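Local coordinates for type IV pilus assembly protein PilC (Thermus thermophilus, PDB 2WHN) that probably controls both assembly and disassembly of the type IV pilus as an inner-membrane component, the crystallised part being its N-terminal helical domain, at residues R56-E60 / G61-F65; A35-I38 / L39-Q42; R77-V80 / N81-A85; A16-S19 / R20-T24; S101-E104 / K105-E108. All blocks are in the same frame, centred on the assembly; numbering follows the deposited sequence.

Contact 1: R56-E60 / G61-F65; sequences RTDVE and GGMAF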
loop_
_atom_site.group_PDB
_atom_site.type_symbol
_atom_site.label_atom_id
_atom_site.label_comp_id
_atom_site.label_asym_id
_atom_site.label_seq_id
_atom_site.Cartn_x
_atom_site.Cartn_y
_atom_site.Cartn_z
ATOM N N ARG A 56 -3.337 -8.431 -2.243
ATOM C CA ARG A 56 -3.712 -9.354 -1.177
ATOM C C ARG A 56 -3.797 -10.792 -1.686
ATOM O O ARG A 56 -3.398 -11.728 -0.998
ATOM C CB ARG A 56 -5.049 -8.942 -0.556
ATOM C CG ARG A 56 -5.570 -9.921 0.485
ATOM C CD ARG A 56 -6.789 -9.361 1.192
ATOM N NE ARG A 56 -7.657 -10.411 1.715
ATOM C CZ ARG A 56 -8.318 -11.281 0.956
ATOM N NH1 ARG A 56 -8.183 -11.253 -0.362
ATOM N NH2 ARG A 56 -9.107 -12.189 1.521
ATOM N N THR A 57 -4.375 -10.959 -2.869
ATOM C CA THR A 57 -4.439 -12.263 -3.520
ATOM C C THR A 57 -3.042 -12.838 -3.713
ATOM O O THR A 57 -2.797 -14.007 -3.425
ATOM C CB THR A 57 -5.119 -12.158 -4.893
ATOM O OG1 THR A 57 -6.393 -11.519 -4.741
ATOM C CG2 THR A 57 -5.318 -13.543 -5.507
ATOM N N ASP A 58 -2.138 -12.014 -4.234
ATOM C CA ASP A 58 -0.766 -12.431 -4.486
ATOM C C ASP A 58 -0.081 -12.872 -3.200
ATOM O O ASP A 58 0.563 -13.920 -3.167
ATOM C CB ASP A 58 0.029 -11.299 -5.143
ATOM C CG ASP A 58 -0.333 -11.106 -6.607
ATOM O OD1 ASP A 58 -1.096 -11.938 -7.143
ATOM O OD2 ASP A 58 0.153 -10.133 -7.224
ATOM N N VAL A 59 -0.220 -12.068 -2.148
ATOM C CA VAL A 59 0.421 -12.368 -0.866
ATOM C C VAL A 59 -0.177 -13.609 -0.199
ATOM O O VAL A 59 0.542 -14.434 0.373
ATOM C CB VAL A 59 0.330 -11.181 0.109
ATOM C CG1 VAL A 59 0.976 -11.543 1.432
ATOM C CG2 VAL A 59 0.995 -9.941 -0.500
ATOM N N GLU A 60 -1.496 -13.722 -0.241
ATOM C CA GLU A 60 -2.154 -14.903 0.299
ATOM C C GLU A 60 -1.659 -16.180 -0.394
ATOM O O GLU A 60 -1.643 -17.249 0.206
ATOM C CB GLU A 60 -3.674 -14.779 0.177
ATOM C CG GLU A 60 -4.439 -15.831 0.969
ATOM C CD GLU A 60 -5.936 -15.589 0.958
ATOM O OE1 GLU A 60 -6.422 -14.766 1.765
ATOM O OE2 GLU A 60 -6.628 -16.216 0.134
ATOM N N GLY A 61 -1.249 -16.054 -1.653
ATOM C CA GLY A 61 -0.738 -17.191 -2.421
ATOM C C GLY A 61 0.710 -17.535 -2.103
ATOM O O GLY A 61 1.222 -18.565 -2.543
ATOM N N GLY A 62 1.373 -16.676 -1.337
ATOM C CA GLY A 62 2.740 -16.955 -0.904
ATOM C C GLY A 62 3.810 -16.082 -1.539
ATOM O O GLY A 62 5.002 -16.252 -1.265
ATOM N N MET A 63 3.395 -15.152 -2.393
ATOM C CA MET A 63 4.322 -14.185 -2.977
ATOM C C MET A 63 4.694 -13.131 -1.939
ATOM O O MET A 63 3.921 -12.854 -1.015
ATOM C CB MET A 63 3.697 -13.519 -4.210
ATOM C CG MET A 63 4.501 -12.355 -4.773
ATOM S SD MET A 63 3.710 -11.595 -6.210
ATOM C CE MET A 63 3.194 -13.060 -7.117
ATOM N N ALA A 64 5.891 -12.570 -2.073
ATOM C CA ALA A 64 6.362 -11.559 -1.138
ATOM C C ALA A 64 5.565 -10.267 -1.289
ATOM O O ALA A 64 5.096 -9.940 -2.382
ATOM C CB ALA A 64 7.850 -11.301 -1.341
ATOM N N PHE A 65 5.393 -9.552 -0.180
ATOM C CA PHE A 65 4.621 -8.310 -0.168
ATOM C C PHE A 65 5.243 -7.282 -1.111
ATOM O O PHE A 65 4.546 -6.659 -1.919
ATOM C CB PHE A 65 4.535 -7.751 1.261
ATOM C CG PHE A 65 3.668 -6.529 1.392
ATOM C CD1 PHE A 65 2.520 -6.385 0.628
ATOM C CD2 PHE A 65 3.977 -5.546 2.322
ATOM C CE1 PHE A 65 1.708 -5.267 0.769
ATOM C CE2 PHE A 65 3.175 -4.426 2.468
ATOM C CZ PHE A 65 2.040 -4.283 1.689
#
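Met63 N reaches back to Asp58 O (3.2 Å) and Gly62 N to Val59 O (2.9 Å), the paired bonds of a Schellman motif that closes the C-terminal end of helix 46-60. Gly62 N sits above the carbonyl plane of Val59. One regular helical bond, Gly61 N to Thr57 O (3.1 Å), precedes them, and a CA-H...O contact from Val59 CA to Met63 O (3.5 Å) is a weak addition. Gly62 takes phi 110°, a value at which a CB would press on the preceding carbonyl oxygen, so glycine suits the turn.

Among the nonpolar contacts, Met63 lies alongside Asp58 and points the same way, its SD 3.8 Å from Asp58 CB. Val59 carries CG2 beside its backbone N, where the methyl meets Phe65 CD1 obliquely at 4.0 Å.

As for charges, Asp58 sends its carboxylate off the helix to a salt bridge with Lys71, just past helix 65-70. Arg56 and Glu60 attract each other at long range (NH2 to OE1 3.7 Å), the oxygen well out of the guanidinium plane, so charge alone acts. The motif thus satisfies carbonyls of the last helical turn as the chain reverses, while the thioether lies along the aliphatic base of Asp58 and a valine methyl meets Phe65.

Contact 2: A35-I38 / L39-Q42; sequences ALAI and LERQ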
loop_
_atom_site.group_PDB
_atom_site.type_symbol
_atom_site.label_atom_id
_atom_site.label_comp_id
_atom_site.label_asym_id
_atom_site.label_seq_id
_atom_site.Cartn_x
_atom_site.Cartn_y
_atom_site.Cartn_z
ATOM N N ALA A 35 -4.669 -7.062 7.851
ATOM C CA ALA A 35 -4.753 -5.631 7.548
ATOM C C ALA A 35 -5.213 -5.379 6.114
ATOM O O ALA A 35 -6.060 -4.515 5.864
ATOM C CB ALA A 35 -3.411 -4.950 7.799
ATOM N N LEU A 36 -4.670 -6.150 5.176
ATOM C CA LEU A 36 -4.997 -5.967 3.769
ATOM C C LEU A 36 -6.467 -6.270 3.478
ATOM O O LEU A 36 -7.097 -5.572 2.688
ATOM C CB LEU A 36 -4.087 -6.821 2.882
ATOM C CG LEU A 36 -2.610 -6.416 2.864
ATOM C CD1 LEU A 36 -1.770 -7.453 2.143
ATOM C CD2 LEU A 36 -2.429 -5.042 2.234
ATOM N N ALA A 37 -7.009 -7.300 4.120
ATOM C CA ALA A 37 -8.410 -7.663 3.931
ATOM C C ALA A 37 -9.354 -6.562 4.411
ATOM O O ALA A 37 -10.410 -6.329 3.815
ATOM C CB ALA A 37 -8.722 -8.976 4.636
ATOM N N ILE A 38 -8.978 -5.901 5.500
ATOM C CA ILE A 38 -9.754 -4.785 6.031
ATOM C C ILE A 38 -9.619 -3.576 5.116
ATOM O O ILE A 38 -10.607 -2.900 4.816
ATOM C CB ILE A 38 -9.279 -4.397 7.446
ATOM C CG1 ILE A 38 -9.713 -5.449 8.467
ATOM C CG2 ILE A 38 -9.789 -3.011 7.825
ATOM C CD1 ILE A 38 -8.694 -5.681 9.568
ATOM N N LEU A 39 -8.393 -3.334 4.656
ATOM C CA LEU A 39 -8.084 -2.190 3.806
ATOM C C LEU A 39 -8.780 -2.277 2.459
ATOM O O LEU A 39 -9.217 -1.265 1.913
ATOM C CB LEU A 39 -6.572 -2.078 3.583
ATOM C CG LEU A 39 -5.839 -1.333 4.687
ATOM C CD1 LEU A 39 -4.387 -1.107 4.317
ATOM C CD2 LEU A 39 -6.552 -0.018 4.979
ATOM N N GLU A 40 -8.789 -3.477 1.890
ATOM C CA GLU A 40 -9.355 -3.702 0.567
ATOM C C GLU A 40 -10.857 -3.446 0.571
ATOM O O GLU A 40 -11.486 -3.379 -0.483
ATOM C CB GLU A 40 -9.068 -5.131 0.094
ATOM C CG GLU A 40 -10.085 -6.158 0.572
ATOM C CD GLU A 40 -9.782 -7.564 0.079
ATOM O OE1 GLU A 40 -8.953 -7.711 -0.843
ATOM O OE2 GLU A 40 -10.388 -8.523 0.608
ATOM N N ARG A 41 -11.430 -3.317 1.763
ATOM C CA ARG A 41 -12.852 -3.022 1.892
ATOM C C ARG A 41 -13.093 -1.549 2.201
ATOM O O ARG A 41 -14.203 -1.052 2.032
ATOM C CB ARG A 41 -13.500 -3.902 2.964
ATOM C CG ARG A 41 -13.872 -5.293 2.481
ATOM C CD ARG A 41 -14.819 -5.987 3.450
ATOM N NE ARG A 41 -14.229 -6.130 4.778
ATOM C CZ ARG A 41 -13.272 -7.001 5.079
ATOM N NH1 ARG A 41 -12.791 -7.810 4.145
ATOM N NH2 ARG A 41 -12.791 -7.061 6.314
ATOM N N GLN A 42 -12.050 -0.849 2.639
ATOM C CA GLN A 42 -12.195 0.545 3.051
ATOM C C GLN A 42 -11.400 1.507 2.170
ATOM O O GLN A 42 -11.093 2.627 2.580
ATOM C CB GLN A 42 -11.807 0.723 4.523
ATOM C CG GLN A 42 -12.471 -0.275 5.459
ATOM C CD GLN A 42 -12.399 0.141 6.918
ATOM O OE1 GLN A 42 -12.246 1.320 7.232
ATOM N NE2 GLN A 42 -12.535 -0.829 7.818
#
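Arg41 folds back over the end of helix 32-39 through a bend at chi3 (-60°), after a first torsion of -82° has set CG beside its own backbone N. The bend lays one face of the guanidinium over Ala37 O and Ile38 CA. NH1 comes within 2.8 Å of Ala37 O, yet its N-H groups are turned wrongly for a hydrogen bond, leaving an electrostatic approach of a cation to a carbonyl. Glu40 takes the unusual first torsion of 86°, placing CG between backbone N and carbonyl carbon, and CG lies 3.3 Å from Ala37 O.

Gln42 runs extended beside Ile38, both pointing the same way, with NE2 3.5 Å from Ile38 CG2; the amide thus rests on a methyl branch. Helical bonds persist as far as Glu40 N to Leu36 O (2.8 Å). Arg41 N then turns to Ile38 O (3.2 Å), meeting it above the carbonyl plane, and a type I turn runs from Leu39 to Gln42.

Leu39, on the buried side, packs against Phe18 and Met25 of helix 12-28, whereas Ala37 is small enough to let Arg56 of helix 46-60 lie against it. Carbonyls at a helix C-terminus carry partial negative charge, so the positive guanidinium over Ala37 O is in a favourable place electrostatically, though without a directed N-H bond, while long-chained polar residues suit the surface where the chain leaves the helix.

Contact 3: R77-V80 / N81-A85; sequences RLYV and NLVRA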
loop_
_atom_site.group_PDB
_atom_site.type_symbol
_atom_site.label_atom_id
_atom_site.label_comp_id
_atom_site.label_asym_id
_atom_site.label_seq_id
_atom_site.Cartn_x
_atom_site.Cartn_y
_atom_site.Cartn_z
ATOM N N ARG A 77 10.015 2.930 -6.383
ATOM C CA ARG A 77 11.127 2.020 -6.124
ATOM C C ARG A 77 11.544 2.067 -4.662
ATOM O O ARG A 77 11.792 1.035 -4.040
ATOM C CB ARG A 77 12.326 2.359 -7.011
ATOM C CG ARG A 77 12.272 1.744 -8.396
ATOM C CD ARG A 77 13.535 2.069 -9.185
ATOM N NE ARG A 77 13.253 2.240 -10.606
ATOM C CZ ARG A 77 12.573 3.262 -11.113
ATOM N NH1 ARG A 77 12.097 4.206 -10.312
ATOM N NH2 ARG A 77 12.363 3.340 -12.420
ATOM N N LEU A 78 11.626 3.273 -4.113
ATOM C CA LEU A 78 12.020 3.440 -2.725
ATOM C C LEU A 78 10.989 2.816 -1.784
ATOM O O LEU A 78 11.344 2.162 -0.802
ATOM C CB LEU A 78 12.214 4.920 -2.397
ATOM C CG LEU A 78 12.743 5.209 -0.992
ATOM C CD1 LEU A 78 14.023 4.424 -0.729
ATOM C CD2 LEU A 78 12.970 6.701 -0.800
ATOM N N TYR A 79 9.714 3.020 -2.094
ATOM C CA TYR A 79 8.636 2.437 -1.305
ATOM C C TYR A 79 8.804 0.924 -1.256
ATOM O O TYR A 79 8.840 0.330 -0.176
ATOM C CB TYR A 79 7.278 2.803 -1.916
ATOM C CG TYR A 79 6.088 2.620 -0.995
ATOM C CD1 TYR A 79 5.392 3.716 -0.506
ATOM C CD2 TYR A 79 5.615 1.352 -0.680
ATOM C CE1 TYR A 79 4.274 3.556 0.293
ATOM C CE2 TYR A 79 4.503 1.181 0.131
ATOM C CZ TYR A 79 3.843 2.286 0.620
ATOM O OH TYR A 79 2.737 2.128 1.422
ATOM N N VAL A 80 8.922 0.310 -2.431
ATOM C CA VAL A 80 9.066 -1.141 -2.540
ATOM C C VAL A 80 10.342 -1.617 -1.846
ATOM O O VAL A 80 10.330 -2.596 -1.099
ATOM C CB VAL A 80 9.075 -1.600 -4.021
ATOM C CG1 VAL A 80 9.499 -3.057 -4.138
ATOM C CG2 VAL A 80 7.705 -1.384 -4.664
ATOM N N ASN A 81 11.443 -0.914 -2.087
ATOM C CA ASN A 81 12.718 -1.275 -1.474
ATOM C C ASN A 81 12.665 -1.187 0.049
ATOM O O ASN A 81 13.221 -2.031 0.746
ATOM C CB ASN A 81 13.848 -0.402 -2.027
ATOM C CG ASN A 81 14.361 -0.895 -3.366
ATOM O OD1 ASN A 81 14.214 -2.069 -3.702
ATOM N ND2 ASN A 81 14.992 -0.007 -4.125
ATOM N N LEU A 82 11.970 -0.177 0.559
ATOM C CA LEU A 82 11.805 -0.014 1.997
ATOM C C LEU A 82 10.921 -1.113 2.584
ATOM O O LEU A 82 11.270 -1.731 3.590
ATOM C CB LEU A 82 11.224 1.366 2.313
ATOM C CG LEU A 82 12.257 2.490 2.367
ATOM C CD1 LEU A 82 11.572 3.843 2.520
ATOM C CD2 LEU A 82 13.248 2.241 3.508
ATOM N N VAL A 83 9.786 -1.362 1.937
ATOM C CA VAL A 83 8.933 -2.493 2.290
ATOM C C VAL A 83 9.701 -3.806 2.250
ATOM O O VAL A 83 9.530 -4.661 3.120
ATOM C CB VAL A 83 7.690 -2.585 1.372
ATOM C CG1 VAL A 83 7.006 -3.946 1.518
ATOM C CG2 VAL A 83 6.719 -1.459 1.694
ATOM N N ARG A 84 10.577 -3.954 1.259
ATOM C CA ARG A 84 11.388 -5.166 1.142
ATOM C C ARG A 84 12.326 -5.343 2.336
ATOM O O ARG A 84 12.540 -6.460 2.810
ATOM C CB ARG A 84 12.193 -5.162 -0.160
ATOM C CG ARG A 84 13.243 -6.260 -0.232
ATOM C CD ARG A 84 12.586 -7.628 -0.237
ATOM N NE ARG A 84 13.554 -8.702 -0.042
ATOM C CZ ARG A 84 13.228 -9.984 0.081
ATOM N NH1 ARG A 84 11.953 -10.355 0.030
ATOM N NH2 ARG A 84 14.175 -10.893 0.259
ATOM N N ALA A 85 12.899 -4.243 2.812
ATOM C CA ALA A 85 13.736 -4.289 4.010
ATOM C C ALA A 85 12.897 -4.663 5.233
ATOM O O ALA A 85 13.344 -5.413 6.098
ATOM C CB ALA A 85 14.435 -2.954 4.229
#
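Asn81 N bonds to Arg77 O (2.8 Å) in the opening turns of helix 77-89, the first of four i to i+4 bonds that tie the two segments. Leu82 N to Leu78 O (2.8 Å), Val83 N to Tyr79 O (2.9 Å) and Arg84 N to Val80 O (2.7 Å) follow. The third of the four is almost straight, with an N-H...O angle of 175°. All the residues keep helical backbone angles, so residues four apart fall on one flank of the helix.

Two such pairs carry the apolar contact. Leu78 and Leu82 lie side by side and point the same way, Leu78 CG being 3.9 Å from Leu82 CD1: two branched aliphatic side chains that shield each other, partly at the surface. Tyr79 and Val83 meet at a slant, with Val83 CG2 3.8 Å from Tyr79 CE2. With Val83 CG1 anti to the backbone N (chi1 166°), CG2 is left beside N, against the ring.

Tyrosine suits its buried place because the ring packs among leucines of helix 92-109 while the hydroxyl is met by Ser19 of helix 12-28. Those leucines are Leu96, Leu99 and Leu103, and Leu82 reaches Leu99 as well. Val83 faces Phe65 and Leu69 of helix 65-70, and Val80 packs on Ser66. Arg84, pointing outward, forms a salt bridge with Glu87 farther along the same helix. The helix thus packs against helices 65-70 and 92-109 along adjoining flanks, and its tyrosine reaches helix 12-28.

Contact 4: A16-S19 / R20-T24; sequences AIFS and RQLAT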
loop_
_atom_site.group_PDB
_atom_site.type_symbol
_atom_site.label_atom_id
_atom_site.label_comp_id
_atom_site.label_asym_id
_atom_site.label_seq_id
_atom_site.Cartn_x
_atom_site.Cartn_y
_atom_site.Cartn_z
ATOM N N ALA A 16 -1.324 7.893 0.607
ATOM C CA ALA A 16 -1.095 8.324 1.984
ATOM C C ALA A 16 -2.070 7.658 2.953
ATOM O O ALA A 16 -1.674 7.183 4.017
ATOM C CB ALA A 16 -1.184 9.838 2.094
ATOM N N ILE A 17 -3.348 7.645 2.587
ATOM C CA ILE A 17 -4.378 7.014 3.409
ATOM C C ILE A 17 -4.109 5.520 3.576
ATOM O O ILE A 17 -4.019 5.015 4.701
ATOM C CB ILE A 17 -5.787 7.246 2.815
ATOM C CG1 ILE A 17 -6.148 8.728 2.902
ATOM C CG2 ILE A 17 -6.829 6.403 3.540
ATOM C CD1 ILE A 17 -7.469 9.076 2.250
ATOM N N PHE A 18 -3.909 4.828 2.458
ATOM C CA PHE A 18 -3.542 3.415 2.493
ATOM C C PHE A 18 -2.378 3.149 3.444
ATOM O O PHE A 18 -2.424 2.218 4.251
ATOM C CB PHE A 18 -3.170 2.912 1.100
ATOM C CG PHE A 18 -2.435 1.596 1.112
ATOM C CD1 PHE A 18 -3.114 0.412 1.328
ATOM C CD2 PHE A 18 -1.067 1.550 0.916
ATOM C CE1 PHE A 18 -2.442 -0.798 1.348
ATOM C CE2 PHE A 18 -0.391 0.346 0.923
ATOM C CZ PHE A 18 -1.075 -0.831 1.148
ATOM N N SER A 19 -1.310 3.928 3.296
ATOM C CA SER A 19 -0.081 3.724 4.059
ATOM C C SER A 19 -0.306 3.943 5.555
ATOM O O SER A 19 0.214 3.198 6.381
ATOM C CB SER A 19 1.031 4.654 3.554
ATOM O OG SER A 19 1.347 4.398 2.194
ATOM N N ARG A 20 -1.060 4.985 5.897
ATOM C CA ARG A 20 -1.431 5.242 7.286
ATOM C C ARG A 20 -2.282 4.110 7.880
ATOM O O ARG A 20 -2.023 3.635 8.990
ATOM C CB ARG A 20 -2.164 6.580 7.406
ATOM C CG ARG A 20 -2.551 6.939 8.836
ATOM C CD ARG A 20 -1.359 6.766 9.772
ATOM N NE ARG A 20 -0.324 7.761 9.504
ATOM C CZ ARG A 20 0.920 7.697 9.970
ATOM N NH1 ARG A 20 1.298 6.677 10.736
ATOM N NH2 ARG A 20 1.787 8.657 9.673
ATOM N N GLN A 21 -3.304 3.688 7.143
ATOM C CA GLN A 21 -4.167 2.592 7.577
ATOM C C GLN A 21 -3.365 1.340 7.899
ATOM O O GLN A 21 -3.562 0.713 8.944
ATOM C CB GLN A 21 -5.204 2.271 6.503
ATOM C CG GLN A 21 -6.285 3.332 6.340
ATOM C CD GLN A 21 -7.136 3.098 5.110
ATOM O OE1 GLN A 21 -6.692 2.477 4.143
ATOM N NE2 GLN A 21 -8.378 3.565 5.152
ATOM N N LEU A 22 -2.494 0.954 6.973
ATOM C CA LEU A 22 -1.689 -0.240 7.147
ATOM C C LEU A 22 -0.723 -0.067 8.316
ATOM O O LEU A 22 -0.625 -0.938 9.176
ATOM C CB LEU A 22 -0.934 -0.569 5.855
ATOM C CG LEU A 22 -0.101 -1.855 5.852
ATOM C CD1 LEU A 22 -0.956 -3.067 6.235
ATOM C CD2 LEU A 22 0.574 -2.068 4.501
ATOM N N ALA A 23 -0.047 1.081 8.365
ATOM C CA ALA A 23 0.801 1.442 9.501
ATOM C C ALA A 23 0.071 1.239 10.824
ATOM O O ALA A 23 0.638 0.725 11.790
ATOM C CB ALA A 23 1.251 2.902 9.381
ATOM N N THR A 24 -1.145 1.759 10.891
ATOM C CA THR A 24 -1.931 1.743 12.116
ATOM C C THR A 24 -2.263 0.310 12.523
ATOM O O THR A 24 -2.036 -0.088 13.661
ATOM C CB THR A 24 -3.221 2.572 11.946
ATOM O OG1 THR A 24 -2.881 3.965 11.949
ATOM C CG2 THR A 24 -4.214 2.293 13.076
#
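Gln21 N to Ile17 O (2.9 Å) is the straightest of four backbone bonds that join these turns of helix 12-28, at 174° about the hydrogen. Arg20 N to Ala16 O (3.0 Å), Leu22 N to Phe18 O (3.0 Å) and Ala23 N to Ser19 O (2.9 Å) complete the set.

Apolar packing follows the same spacing. Phe18 and Leu22 run side by side in the buried face, Phe18 CZ lying 3.9 Å from Leu22 CD2. With CG opposite the backbone N in both (chi1 164° in Phe18), the two side chains point the same way. Phe18 also meets Phe48 edge-to-face, and Leu22 touches Ala35 and Leu39 of helix 32-39. On another flank Gln21 crosses Ile17, its NE2 3.6 Å from Ile17 CG2, so the amide lies against a methyl branch.

The polar ends find partners outside the two segments. Ser19 OG bonds to Leu15 O on its own helix and to Tyr79 OH on another, a small residue fitting where Ala100 and Leu103 press close. Arg20, bent at chi2 and chi3, forms salt bridges with Asp97 and Glu104 and bonds Ser101 OG through NH2.

One helix thus presents three chemistries: an aromatic and leucine side for the core, a buried serine whose hydroxyl is met by its own helix and by Tyr79, and an arginine whose charge is probably offset by two acids of helix 92-109. Though a transmembrane span is predicted to include most of these residues, in the crystal the buried side packs against helices 32-39 and 92-109.

Contact 5: S101-E104 / K105-E108; sequences SFLE and KELE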
loop_
_atom_site.group_PDB
_atom_site.type_symbol
_atom_site.label_atom_id
_atom_site.label_comp_id
_atom_site.label_asym_id
_atom_site.label_seq_id
_atom_site.Cartn_x
_atom_site.Cartn_y
_atom_site.Cartn_z
ATOM N N SER A 101 3.973 8.945 7.149
ATOM C CA SER A 101 4.244 10.300 7.630
ATOM C C SER A 101 4.897 11.144 6.542
ATOM O O SER A 101 4.584 12.323 6.382
ATOM C CB SER A 101 5.157 10.257 8.855
ATOM O OG SER A 101 4.527 9.582 9.928
ATOM N N PHE A 102 5.864 10.547 5.855
ATOM C CA PHE A 102 6.484 11.168 4.699
ATOM C C PHE A 102 5.433 11.598 3.676
ATOM O O PHE A 102 5.477 12.717 3.155
ATOM C CB PHE A 102 7.475 10.199 4.056
ATOM C CG PHE A 102 8.147 10.747 2.836
ATOM C CD1 PHE A 102 9.269 11.552 2.951
ATOM C CD2 PHE A 102 7.646 10.479 1.574
ATOM C CE1 PHE A 102 9.882 12.075 1.827
ATOM C CE2 PHE A 102 8.258 10.994 0.445
ATOM C CZ PHE A 102 9.372 11.798 0.572
ATOM N N LEU A 103 4.485 10.710 3.395
ATOM C CA LEU A 103 3.503 10.949 2.341
ATOM C C LEU A 103 2.471 11.984 2.772
ATOM O O LEU A 103 2.096 12.866 1.991
ATOM C CB LEU A 103 2.816 9.644 1.944
ATOM C CG LEU A 103 3.682 8.674 1.140
ATOM C CD1 LEU A 103 3.054 7.284 1.080
ATOM C CD2 LEU A 103 3.933 9.220 -0.259
ATOM N N GLU A 104 2.058 11.908 4.033
ATOM C CA GLU A 104 1.125 12.876 4.593
ATOM C C GLU A 104 1.678 14.293 4.501
ATOM O O GLU A 104 0.940 15.237 4.250
ATOM C CB GLU A 104 0.807 12.538 6.049
ATOM C CG GLU A 104 -0.324 11.548 6.218
ATOM C CD GLU A 104 -0.197 10.751 7.496
ATOM O OE1 GLU A 104 0.744 11.024 8.275
ATOM O OE2 GLU A 104 -1.051 9.871 7.736
ATOM N N LYS A 105 2.980 14.434 4.719
ATOM C CA LYS A 105 3.611 15.747 4.684
ATOM C C LYS A 105 3.828 16.235 3.255
ATOM O O LYS A 105 3.629 17.410 2.956
ATOM C CB LYS A 105 4.925 15.734 5.468
ATOM C CG LYS A 105 4.734 15.797 6.979
ATOM C CD LYS A 105 6.068 15.774 7.717
ATOM C CE LYS A 105 6.507 14.349 8.020
ATOM N NZ LYS A 105 7.956 14.286 8.374
ATOM N N GLU A 106 4.210 15.322 2.366
ATOM C CA GLU A 106 4.242 15.610 0.937
ATOM C C GLU A 106 2.869 16.096 0.484
ATOM O O GLU A 106 2.753 17.095 -0.223
ATOM C CB GLU A 106 4.645 14.359 0.146
ATOM C CG GLU A 106 5.421 14.649 -1.136
ATOM C CD GLU A 106 5.280 13.547 -2.178
ATOM O OE1 GLU A 106 5.453 12.361 -1.828
ATOM O OE2 GLU A 106 5.011 13.874 -3.354
ATOM N N LEU A 107 1.829 15.405 0.936
ATOM C CA LEU A 107 0.458 15.754 0.585
ATOM C C LEU A 107 0.104 17.185 0.985
ATOM O O LEU A 107 -0.430 17.948 0.180
ATOM C CB LEU A 107 -0.521 14.774 1.233
ATOM C CG LEU A 107 -2.000 14.954 0.885
ATOM C CD1 LEU A 107 -2.214 14.851 -0.619
ATOM C CD2 LEU A 107 -2.849 13.927 1.626
ATOM N N GLU A 108 0.372 17.540 2.238
ATOM C CA GLU A 108 -0.070 18.833 2.752
ATOM C C GLU A 108 0.752 19.994 2.199
ATOM O O GLU A 108 0.258 21.116 2.094
ATOM C CB GLU A 108 -0.081 18.849 4.280
ATOM C CG GLU A 108 1.285 18.704 4.924
ATOM C CD GLU A 108 1.393 19.480 6.221
ATOM O OE1 GLU A 108 0.778 20.563 6.314
ATOM O OE2 GLU A 108 2.080 19.005 7.149
#
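Lys105, Glu104 and Glu106 bury the most surface here, and each uses its side chain differently. Lys105 folds back along the preceding turn: CG stands beside its backbone N, and a bend at chi3 (-89°) brings CE to 3.2 Å from Ser101 O. The methylenes therefore lie over a carbonyl that already accepts the backbone N-H of the same lysine, Lys105 N to Ser101 O, at 3.1 Å. A long aliphatic chain can cover the helix surface in this way while its ammonium end extends further.

Glu106 leans toward Phe102 and Leu103. Its OE1 lies 3.8 Å from Leu103 CD2 and 3.9 Å from Phe102 CE2. It runs alongside Leu103, whereas it crosses Phe102 at a slant, the carboxylate and ring planes 59° apart. These are van der Waals approaches; the backbone bond Glu106 N to Phe102 O (3.0 Å) sets the spacing.

Glu104 meets the following segment mainly with its backbone and CB. Its carbonyl accepts Glu108 N at 3.1 Å, and its carboxylate turns to Arg20 of helix 12-28 in a salt bridge. Ser101 OG bonds to the same arginine and to Asp97 O, while Leu103 inserts among Leu12, Leu15 and Ser19.

The helix is thus divided by chemistry. Leu103 and Leu107 with the partners of Arg20 face helix 12-28, while Lys105, Glu108 and Phe102 lie on the outer side. The guanidinium of Arg20 probably favours the ionised carboxylate of Glu104 at the interface.

In the fold
Contact 4 is the buried one, near the middle of the all-helical domain, while contacts 1 and 5 lie at the surface on opposite sides of its centre, about 27 Å apart between centres. Contacts 2 and 3 are partly buried. Helix 12-28, carrying contact 4, touches all the others: leucine packing joins it to contacts 1 and 2, a tyrosine-serine hydroxyl pair to contact 3, and arginine salt bridging to contact 5. Contacts 3, 4 and 5 are uninterrupted helix, whereas contacts 1 and 2 are helix ends, the first closed by glycine and the second passing into a type I turn, with an arginine face over a carbonyl. Arg56 and Glu40 link those two ends weakly.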